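Local atomic coordinates of Exo-arabinanase (Penicillium chrysogenum, PDB entry 3A72), a protein that hydrolyses alpha-1,5-linked L-arabinan from the chain ends, as an exo-acting glycosidase, and is here bound to arabinobiose. Residues Y164-R169 / Q176-Q181; E194-P199 / Y218-E223. One frame throughout, in Å; residues are numbered along the deposited sequence.

In the fold
Six four-stranded antiparallel sheets make this chain a six-bladed beta-propeller of the sialidase-like kind. Contact 1 joins two adjacent strands of one blade; contact 2 runs from the last strand of that blade to the second strand of the next. Their centres lie about 9 Å apart, and strands 177-183 and 193-196, neighbours in the same sheet, carry one half of each. Met178 O to Asp195 N, 2.9 Å, probably a hydrogen bond, ties the two contacts together. Both reach the same arabinofuranose: Ser166, Gln168 and Gln176 of contact 1 and Glu223 of contact 2 belong to the sugar pocket, while their other residues pack within and between the blades.

Contact 1 of 2, residues Y164-R169 / Q176-Q181; sequences YYSDQR and QTMVHQ. With AHR (alpha-L-arabinofuranose), chain B.
Gln176 opens the pairing beside Asp167 and Gln168: its CG is 3.5 Å from Asp167 O. With CG anti to the backbone N (chi1 -171°) and an extended chain beyond, its amide reaches the arabinofuranose in the sugar pocket. Thr177 and Asp167 form a hydrogen-bonded antiparallel pair, with Thr177 N donating to Asp167 O and Asp167 N to Thr177 O; the Thr177 hydroxyl turns instead to Glu194. Met178 lies opposite Ser166, its CG 4.0 Å from Ser166 OG, which is hydrogen-bonded to Glu151 and to the backbone N of Met207. Val179 pairs with Tyr165 through two backbone bonds and sets CG2 over one face of the tyrosine ring, a CH-pi contact 3.5 Å from the ring centroid. Its other methyl, CG1, rests 3.7 Å from Asp167 OD2. That carboxylate is held by Arg169 through NE, 2.8 Å from Asp167 OD1, and NH2, which binds OD2. His180 and Tyr164 run alongside each other in the same direction, with His180 CB 3.8 Å from Tyr164 CD1. Gln181 NE2 donates to Tyr165 OH at 2.6 Å, a bent bond (134°), and Arg169 NH2 adds a weak one in the ring plane. This hairpin forms the middle of its blade: strand 149-157 flanks 160-167, strand 193-196 flanks 177-183, and strand 204-212 of the next blade packs against Tyr164, Ser166 and Met178.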
ATOM      1  N   TYR A 164       6.842   6.325   3.955  1.00  4.71           N
ATOM      2  CA  TYR A 164       6.528   5.578   5.189  1.00  4.57           C
ATOM      3  C   TYR A 164       6.828   4.120   4.943  1.00  4.66           C
ATOM      4  O   TYR A 164       6.543   3.602   3.860  1.00  5.64           O
ATOM      5  CB  TYR A 164       5.065   5.731   5.544  1.00  5.03           C
ATOM      6  CG  TYR A 164       4.526   7.146   5.690  1.00  4.82           C
ATOM      7  CD1 TYR A 164       4.582   7.835   6.884  1.00  4.88           C
ATOM      8  CD2 TYR A 164       3.926   7.779   4.577  1.00  5.60           C
ATOM      9  CE1 TYR A 164       4.073   9.120   6.985  1.00  5.05           C
ATOM     10  CE2 TYR A 164       3.405   9.040   4.682  1.00  5.40           C
ATOM     11  CZ  TYR A 164       3.478   9.727   5.889  1.00  5.41           C
ATOM     12  OH  TYR A 164       2.927  10.979   5.947  1.00  6.85           O
ATOM     13  N   TYR A 165       7.336   3.407   5.952  1.00  4.30           N
ATOM     14  CA  TYR A 165       7.616   1.966   5.787  1.00  4.16           C
ATOM     15  C   TYR A 165       7.717   1.342   7.154  1.00  3.97           C
ATOM     16  O   TYR A 165       7.757   1.999   8.193  1.00  5.09           O
ATOM     17  CB  TYR A 165       8.839   1.718   4.904  1.00  4.50           C
ATOM     18  CG  TYR A 165      10.144   2.322   5.376  1.00  4.36           C
ATOM     19  CD1 TYR A 165      11.030   1.568   6.132  1.00  4.77           C
ATOM     20  CD2 TYR A 165      10.518   3.626   5.067  1.00  5.06           C
ATOM     21  CE1 TYR A 165      12.225   2.110   6.555  1.00  4.79           C
ATOM     22  CE2 TYR A 165      11.705   4.154   5.470  1.00  5.22           C
ATOM     23  CZ  TYR A 165      12.558   3.405   6.215  1.00  4.78           C
ATOM     24  OH  TYR A 165      13.746   3.957   6.657  1.00  5.70           O
ATOM     25  N   SER A 166       7.704  -0.008   7.157  1.00  4.02           N
ATOM     26  CA  SER A 166       7.873  -0.800   8.348  1.00  3.94           C
ATOM     27  C   SER A 166       9.353  -1.139   8.551  1.00  4.01           C
ATOM     28  O   SER A 166      10.039  -1.420   7.556  1.00  4.76           O
ATOM     29  CB  SER A 166       7.064  -2.080   8.280  1.00  4.56           C
ATOM     30  OG  SER A 166       5.711  -1.828   7.950  1.00  5.25           O
ATOM     31  N   ASP A 167       9.819  -1.132   9.794  1.00  4.44           N
ATOM     32  CA  ASP A 167      11.242  -1.195  10.072  1.00  4.52           C
ATOM     33  C   ASP A 167      11.517  -2.151  11.203  1.00  4.18           C
ATOM     34  O   ASP A 167      10.969  -1.961  12.307  1.00  5.23           O
ATOM     35  CB  ASP A 167      11.735   0.201  10.421  1.00  5.03           C
ATOM     36  CG  ASP A 167      13.215   0.384  10.481  1.00  5.90           C
ATOM     37  OD1 ASP A 167      13.954  -0.604  10.211  1.00  5.85           O
ATOM     38  OD2 ASP A 167      13.669   1.516  10.753  1.00  7.97           O
ATOM     39  N   GLN A 168      12.361  -3.147  11.008  1.00  4.58           N
ATOM     40  CA  GLN A 168      12.820  -4.015  12.047  1.00  4.37           C
ATOM     41  C   GLN A 168      14.266  -3.720  12.487  1.00  4.81           C
ATOM     42  O   GLN A 168      14.818  -4.459  13.323  1.00  5.73           O
ATOM     43  CB  GLN A 168      12.708  -5.490  11.645  1.00  4.76           C
ATOM     44  CG  GLN A 168      11.248  -5.965  11.536  1.00  4.96           C
ATOM     45  CD  GLN A 168      11.121  -7.445  11.375  1.00  5.02           C
ATOM     46  OE1 GLN A 168      11.830  -8.269  12.092  1.00  8.22           O
ATOM     47  NE2 GLN A 168      10.243  -7.895  10.617  1.00  3.71           N
ATOM     48  N   ARG A 169      14.886  -2.658  11.984  1.00  5.01           N
ATOM     49  CA  ARG A 169      16.295  -2.457  12.259  1.00  5.56           C
ATOM     50  C   ARG A 169      16.591  -2.069  13.716  1.00  7.27           C
ATOM     51  O   ARG A 169      17.699  -2.319  14.190  1.00  9.62           O
ATOM     52  CB  ARG A 169      16.903  -1.431  11.300  1.00  5.50           C
ATOM     53  CG  ARG A 169      16.997  -1.902   9.894  1.00  5.63           C
ATOM     54  CD  ARG A 169      17.332  -0.854   8.853  1.00  6.21           C
ATOM     55  NE  ARG A 169      16.315   0.193   8.899  1.00  5.82           N
ATOM     56  CZ  ARG A 169      16.313   1.266   8.142  1.00  6.05           C
ATOM     57  NH1 ARG A 169      17.177   1.460   7.170  1.00  6.96           N
ATOM     58  NH2 ARG A 169      15.414   2.155   8.451  1.00  6.41           N
ATOM     59  N   GLN A 176       9.104  -4.691  15.735  1.00  5.51           N
ATOM     60  CA  GLN A 176       8.967  -3.902  14.518  1.00  4.66           C
ATOM     61  C   GLN A 176       8.456  -2.524  14.913  1.00  4.67           C
ATOM     62  O   GLN A 176       7.699  -2.404  15.876  1.00  5.29           O
ATOM     63  CB  GLN A 176       8.083  -4.580  13.482  1.00  4.78           C
ATOM     64  CG  GLN A 176       8.067  -3.903  12.117  1.00  4.67           C
ATOM     65  CD  GLN A 176       7.284  -4.697  11.102  1.00  4.29           C
ATOM     66  OE1 GLN A 176       6.000  -4.543  11.062  1.00  6.85           O
ATOM     67  NE2 GLN A 176       7.905  -5.472  10.331  1.00  3.17           N
ATOM     68  N   THR A 177       8.803  -1.518  14.126  1.00  4.71           N
ATOM     69  CA  THR A 177       8.236  -0.176  14.201  1.00  4.65           C
ATOM     70  C   THR A 177       7.757   0.242  12.846  1.00  4.55           C
ATOM     71  O   THR A 177       7.983  -0.446  11.834  1.00  4.90           O
ATOM     72  CB  THR A 177       9.265   0.852  14.727  1.00  5.45           C
ATOM     73  OG1 THR A 177      10.240   1.016  13.711  1.00  6.18           O
ATOM     74  CG2 THR A 177       9.862   0.385  16.046  1.00  6.34           C
ATOM     75  N   MET A 178       7.129   1.425  12.749  1.00  4.42           N
ATOM     76  CA  MET A 178       6.953   2.066  11.454  1.00  4.03           C
ATOM     77  C   MET A 178       7.602   3.453  11.521  1.00  4.21           C
ATOM     78  O   MET A 178       7.582   4.132  12.577  1.00  4.98           O
ATOM     79  CB  MET A 178       5.504   2.188  11.044  1.00  4.70           C
ATOM     80  CG  MET A 178       4.870   0.803  10.842  1.00  5.31           C
ATOM     81  SD  MET A 178       3.092   0.854  10.542  1.00  5.24           S
ATOM     82  CE  MET A 178       2.576   1.627  12.058  1.00  5.54           C
ATOM     83  N   VAL A 179       8.180   3.845  10.434  1.00  4.23           N
ATOM     84  CA  VAL A 179       9.056   5.010  10.287  1.00  4.31           C
ATOM     85  C   VAL A 179       8.774   5.719   8.993  1.00  4.48           C
ATOM     86  O   VAL A 179       8.038   5.226   8.108  1.00  4.58           O
ATOM     87  CB  VAL A 179      10.542   4.571  10.345  1.00  4.62           C
ATOM     88  CG1 VAL A 179      10.840   3.758  11.593  1.00  5.55           C
ATOM     89  CG2 VAL A 179      10.927   3.817   9.110  1.00  4.95           C
ATOM     90  N   HIS A 180       9.462   6.846   8.788  1.00  4.36           N
ATOM     91  CA  HIS A 180       9.506   7.436   7.467  1.00  4.81           C
ATOM     92  C   HIS A 180      10.854   8.128   7.246  1.00  4.97           C
ATOM     93  O   HIS A 180      11.585   8.439   8.191  1.00  5.44           O
ATOM     94  CB  HIS A 180       8.341   8.445   7.159  1.00  5.38           C
ATOM     95  CG  HIS A 180       8.428   9.677   7.983  1.00  5.26           C
ATOM     96  ND1 HIS A 180       9.094  10.841   7.789  1.00  7.62           N
ATOM     97  CD2 HIS A 180       7.749   9.826   9.136  1.00  4.24           C
ATOM     98  CE1 HIS A 180       8.824  11.671   8.845  1.00  4.59           C
ATOM     99  NE2 HIS A 180       7.995  11.035   9.674  1.00  8.50           N
ATOM    100  N   GLN A 181      11.131   8.404   5.977  1.00  5.05           N
ATOM    101  CA  GLN A 181      12.176   9.322   5.556  1.00  5.07           C
ATOM    102  C   GLN A 181      11.579  10.284   4.548  1.00  5.54           C
ATOM    103  O   GLN A 181      10.595   9.973   3.856  1.00  5.80           O
ATOM    104  CB  GLN A 181      13.383   8.603   4.996  1.00  5.20           C
ATOM    105  CG  GLN A 181      14.106   7.744   6.024  1.00  5.78           C
ATOM    106  CD  GLN A 181      15.258   6.965   5.478  1.00  5.88           C
ATOM    107  OE1 GLN A 181      16.378   7.554   5.169  1.00  9.54           O
ATOM    108  NE2 GLN A 181      15.094   5.724   5.325  1.00  3.96           N
TER
HETATM  109  O5  AHR B   1       5.836 -10.303   5.615  1.00  4.41           O
HETATM  110  C5  AHR B   1       6.255  -8.991   6.111  1.00  4.63           C
HETATM  111  C4  AHR B   1       5.415  -8.652   7.310  1.00  4.71           C
HETATM  112  O4  AHR B   1       4.074  -8.414   6.861  1.00  4.82           O
HETATM  113  C3  AHR B   1       5.858  -7.366   7.998  1.00  4.55           C
HETATM  114  O3  AHR B   1       6.847  -7.669   8.998  1.00  4.87           O
HETATM  115  C2  AHR B   1       4.532  -6.854   8.612  1.00  4.67           C
HETATM  116  O2  AHR B   1       4.451  -5.432   8.670  1.00  4.52           O
HETATM  117  C1  AHR B   1       3.442  -7.476   7.739  1.00  4.63           C
HETATM  118  O1  AHR B   1       2.535  -8.275   8.552  1.00  5.43           O
HETATM  119  O   HOH W   1      17.329   4.103   5.980  1.00  6.33           O

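Contact 2 of 2, residues E194-P199 / Y218-E223; sequences EDVTYP and YFYVYE. With AHR (alpha-L-arabinofuranose), chain B.
The rings of Tyr198 and Tyr222 meet tip to tip, each with the other's hydroxyl at its edge and in its plane. The two OH atoms are hydrogen-bonded at 2.7 Å, with either a possible donor. Arg240 binds both, through NH2 to Tyr198 and NE to Tyr222, so the guanidinium bridges the phenol pair and would be expected to polarise it. Val196 CG2 lies over one face of the Tyr222 ring, while its CG1 comes 4.1 Å from Tyr222 CE1; the ring of Tyr198 stacks on Tyr224. The third ring, Tyr220, has a water at its edge, in plane, 2.7 Å from Tyr220 OH. The same water donates to Asp195 OD2, joining the two residues indirectly. Val196 and Tyr220 pass each other pointing opposite ways, Val196 CG2 3.7 Å from Tyr220 CE2. With chi1 177°, Val196 CG1 is anti to the backbone N and meets the Tyr222 ring; CG2 lies near both tyrosines. Glu223, which follows Tyr222, accepts a hydrogen bond from the arabinofuranose: its OE2 is 2.6 Å from sugar O1, while OE1 is held by the backbone N of Ser267. Asp195 and Val196 both face Met178 in a classic beta bulge on the last strand of their blade. Strand 218-225 lies between 204-212 and 237-242 in the adjoining blade; 194-196 and 218-223 differ in direction by 73°, and side chains from both sides fill the 10.3 Å between their axes.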
ATOM      1  N   GLU A 194      11.069   7.830  13.636  1.00  6.02           N
ATOM      2  CA  GLU A 194      10.144   6.838  14.185  1.00  6.25           C
ATOM      3  C   GLU A 194       8.743   7.402  14.296  1.00  6.47           C
ATOM      4  O   GLU A 194       8.532   8.459  14.890  1.00 10.64           O
ATOM      5  CB  GLU A 194      10.628   6.384  15.564  1.00  9.03           C
ATOM      6  CG  GLU A 194      12.007   5.787  15.537  1.00 10.78           C
ATOM      7  CD  GLU A 194      12.022   4.411  14.977  1.00 11.85           C
ATOM      8  OE1 GLU A 194      11.047   3.655  14.869  1.00 11.84           O
ATOM      9  OE2 GLU A 194      13.175   3.959  14.717  1.00 26.22           O
ATOM     10  N   ASP A 195       7.787   6.739  13.721  1.00  5.45           N
ATOM     11  CA  ASP A 195       6.391   7.165  13.747  1.00  5.59           C
ATOM     12  C   ASP A 195       5.559   6.379  14.766  1.00  6.27           C
ATOM     13  O   ASP A 195       4.804   6.980  15.528  1.00  8.12           O
ATOM     14  CB  ASP A 195       5.812   7.030  12.336  1.00  5.98           C
ATOM     15  CG  ASP A 195       6.303   8.072  11.399  1.00  5.94           C
ATOM     16  OD1 ASP A 195       6.674   9.190  11.845  1.00  7.08           O
ATOM     17  OD2 ASP A 195       6.294   7.792  10.153  1.00  6.49           O
ATOM     18  N   VAL A 196       5.664   5.049  14.710  1.00  5.26           N
ATOM     19  CA  VAL A 196       4.866   4.208  15.572  1.00  5.36           C
ATOM     20  C   VAL A 196       5.806   3.200  16.255  1.00  5.28           C
ATOM     21  O   VAL A 196       6.400   2.339  15.578  1.00  5.52           O
ATOM     22  CB  VAL A 196       3.724   3.498  14.841  1.00  5.29           C
ATOM     23  CG1 VAL A 196       2.987   2.575  15.811  1.00  6.03           C
ATOM     24  CG2 VAL A 196       2.777   4.499  14.207  1.00  5.97           C
ATOM     25  N   THR A 197       5.946   3.341  17.564  1.00  5.62           N
ATOM     26  CA  THR A 197       6.686   2.435  18.418  1.00  5.99           C
ATOM     27  C   THR A 197       5.847   2.121  19.640  1.00  6.24           C
ATOM     28  O   THR A 197       5.064   2.972  20.091  1.00  7.30           O
ATOM     29  CB  THR A 197       8.043   2.997  18.865  1.00  7.91           C
ATOM     30  OG1 THR A 197       7.841   4.015  19.800  1.00 14.42           O
ATOM     31  CG2 THR A 197       8.853   3.582  17.704  1.00  7.75           C
ATOM     32  N   TYR A 198       6.052   0.932  20.183  1.00  6.46           N
ATOM     33  CA  TYR A 198       5.344   0.490  21.423  1.00  6.73           C
ATOM     34  C   TYR A 198       6.352  -0.098  22.392  1.00  7.51           C
ATOM     35  O   TYR A 198       7.371  -0.680  22.001  1.00  8.62           O
ATOM     36  CB  TYR A 198       4.228  -0.540  21.068  1.00  7.04           C
ATOM     37  CG  TYR A 198       3.069   0.115  20.380  1.00  6.57           C
ATOM     38  CD1 TYR A 198       2.178   0.903  21.108  1.00  8.24           C
ATOM     39  CD2 TYR A 198       2.825   0.020  19.020  1.00  6.76           C
ATOM     40  CE1 TYR A 198       1.121   1.547  20.511  1.00  6.96           C
ATOM     41  CE2 TYR A 198       1.779   0.650  18.425  1.00  5.89           C
ATOM     42  CZ  TYR A 198       0.912   1.395  19.170  1.00  6.03           C
ATOM     43  OH  TYR A 198      -0.128   2.028  18.531  1.00  6.58           O
ATOM     44  N   PRO A 199       6.035   0.017  23.691  1.00  7.95           N
ATOM     45  CA  PRO A 199       6.990  -0.415  24.715  1.00  9.60           C
ATOM     46  C   PRO A 199       7.006  -1.867  25.046  1.00  9.16           C
ATOM     47  O   PRO A 199       7.763  -2.251  25.923  1.00 15.01           O
ATOM     48  CB  PRO A 199       6.523   0.414  25.926  1.00 10.52           C
ATOM     49  CG  PRO A 199       5.040   0.565  25.710  1.00 11.16           C
ATOM     50  CD  PRO A 199       4.900   0.772  24.245  1.00  9.14           C
ATOM     51  N   TYR A 218      -4.510  14.067   8.239  1.00  5.09           N
ATOM     52  CA  TYR A 218      -4.078  12.843   7.579  1.00  5.01           C
ATOM     53  C   TYR A 218      -4.502  11.682   8.438  1.00  5.05           C
ATOM     54  O   TYR A 218      -4.306  11.674   9.665  1.00  5.86           O
ATOM     55  CB  TYR A 218      -2.562  12.811   7.366  1.00  5.65           C
ATOM     56  CG  TYR A 218      -2.072  13.867   6.405  1.00  5.81           C
ATOM     57  CD1 TYR A 218      -1.785  13.553   5.074  1.00  6.02           C
ATOM     58  CD2 TYR A 218      -1.903  15.198   6.814  1.00  6.53           C
ATOM     59  CE1 TYR A 218      -1.324  14.524   4.196  1.00  7.02           C
ATOM     60  CE2 TYR A 218      -1.453  16.152   5.924  1.00  7.57           C
ATOM     61  CZ  TYR A 218      -1.167  15.845   4.629  1.00  7.67           C
ATOM     62  OH  TYR A 218      -0.719  16.806   3.766  1.00  9.89           O
ATOM     63  N   PHE A 219      -5.094  10.679   7.774  1.00  4.85           N
ATOM     64  CA  PHE A 219      -5.536   9.406   8.358  1.00  4.50           C
ATOM     65  C   PHE A 219      -4.475   8.353   8.064  1.00  4.11           C
ATOM     66  O   PHE A 219      -4.285   7.977   6.908  1.00  4.83           O
ATOM     67  CB  PHE A 219      -6.892   9.048   7.770  1.00  5.05           C
ATOM     68  CG  PHE A 219      -7.519   7.784   8.232  1.00  4.52           C
ATOM     69  CD1 PHE A 219      -8.363   7.804   9.351  1.00  5.45           C
ATOM     70  CD2 PHE A 219      -7.309   6.564   7.615  1.00  4.92           C
ATOM     71  CE1 PHE A 219      -8.936   6.639   9.802  1.00  5.42           C
ATOM     72  CE2 PHE A 219      -7.906   5.401   8.062  1.00  4.87           C
ATOM     73  CZ  PHE A 219      -8.727   5.438   9.161  1.00  5.07           C
ATOM     74  N   TYR A 220      -3.764   7.963   9.095  1.00  4.32           N
ATOM     75  CA  TYR A 220      -2.646   7.008   9.045  1.00  4.28           C
ATOM     76  C   TYR A 220      -3.137   5.705   9.618  1.00  3.81           C
ATOM     77  O   TYR A 220      -3.399   5.661  10.842  1.00  4.78           O
ATOM     78  CB  TYR A 220      -1.477   7.621   9.807  1.00  4.61           C
ATOM     79  CG  TYR A 220      -0.227   6.800   9.979  1.00  4.25           C
ATOM     80  CD1 TYR A 220       0.933   7.100   9.251  1.00  4.75           C
ATOM     81  CD2 TYR A 220      -0.147   5.754  10.868  1.00  4.77           C
ATOM     82  CE1 TYR A 220       2.088   6.345   9.415  1.00  4.64           C
ATOM     83  CE2 TYR A 220       0.991   5.012  11.041  1.00  4.99           C
ATOM     84  CZ  TYR A 220       2.111   5.307  10.322  1.00  4.83           C
ATOM     85  OH  TYR A 220       3.225   4.548  10.563  1.00  5.50           O
ATOM     86  N   VAL A 221      -3.285   4.663   8.831  1.00  4.17           N
ATOM     87  CA  VAL A 221      -3.832   3.390   9.267  1.00  4.20           C
ATOM     88  C   VAL A 221      -2.720   2.339   9.198  1.00  3.93           C
ATOM     89  O   VAL A 221      -1.810   2.384   8.377  1.00  4.20           O
ATOM     90  CB  VAL A 221      -5.069   3.008   8.438  1.00  4.75           C
ATOM     91  CG1 VAL A 221      -4.737   2.606   7.004  1.00  5.25           C
ATOM     92  CG2 VAL A 221      -5.922   1.928   9.123  1.00  5.29           C
ATOM     93  N   TYR A 222      -2.841   1.360  10.112  1.00  4.09           N
ATOM     94  CA  TYR A 222      -1.846   0.300  10.225  1.00  4.12           C
ATOM     95  C   TYR A 222      -2.475  -0.904  10.900  1.00  4.46           C
ATOM     96  O   TYR A 222      -3.537  -0.824  11.518  1.00  4.55           O
ATOM     97  CB  TYR A 222      -0.663   0.784  11.021  1.00  4.29           C
ATOM     98  CG  TYR A 222      -0.858   1.321  12.426  1.00  4.33           C
ATOM     99  CD1 TYR A 222      -0.548   0.578  13.545  1.00  4.53           C
ATOM    100  CD2 TYR A 222      -1.314   2.619  12.607  1.00  5.04           C
ATOM    101  CE1 TYR A 222      -0.700   1.092  14.830  1.00  4.65           C
ATOM    102  CE2 TYR A 222      -1.424   3.159  13.884  1.00  4.73           C
ATOM    103  CZ  TYR A 222      -1.124   2.403  14.983  1.00  4.81           C
ATOM    104  OH  TYR A 222      -1.231   2.994  16.231  1.00  5.78           O
ATOM    105  N   GLU A 223      -1.800  -2.070  10.746  1.00  4.14           N
ATOM    106  CA  GLU A 223      -2.117  -3.222  11.584  1.00  4.35           C
ATOM    107  C   GLU A 223      -1.290  -3.115  12.842  1.00  4.25           C
ATOM    108  O   GLU A 223      -0.089  -2.798  12.798  1.00  5.01           O
ATOM    109  CB  GLU A 223      -1.881  -4.562  10.862  1.00  4.23           C
ATOM    110  CG  GLU A 223      -0.413  -4.819  10.501  1.00  4.80           C
ATOM    111  CD  GLU A 223      -0.148  -6.148   9.830  1.00  4.68           C
ATOM    112  OE1 GLU A 223      -1.102  -6.779   9.261  1.00  4.81           O
ATOM    113  OE2 GLU A 223       1.046  -6.554   9.869  1.00  4.89           O
TER
HETATM  114  O5  AHR B   1       5.836 -10.303   5.615  1.00  4.41           O
HETATM  115  C5  AHR B   1       6.255  -8.991   6.111  1.00  4.63           C
HETATM  116  C4  AHR B   1       5.415  -8.652   7.310  1.00  4.71           C
HETATM  117  O4  AHR B   1       4.074  -8.414   6.861  1.00  4.82           O
HETATM  118  C3  AHR B   1       5.858  -7.366   7.998  1.00  4.55           C
HETATM  119  O3  AHR B   1       6.847  -7.669   8.998  1.00  4.87           O
HETATM  120  C2  AHR B   1       4.532  -6.854   8.612  1.00  4.67           C
HETATM  121  O2  AHR B   1       4.451  -5.432   8.670  1.00  4.52           O
HETATM  122  C1  AHR B   1       3.442  -7.476   7.739  1.00  4.63           C
HETATM  123  O1  AHR B   1       2.535  -8.275   8.552  1.00  5.43           O
HETATM  124  O   HOH W   2       5.425   5.433   9.239  1.00  5.65           O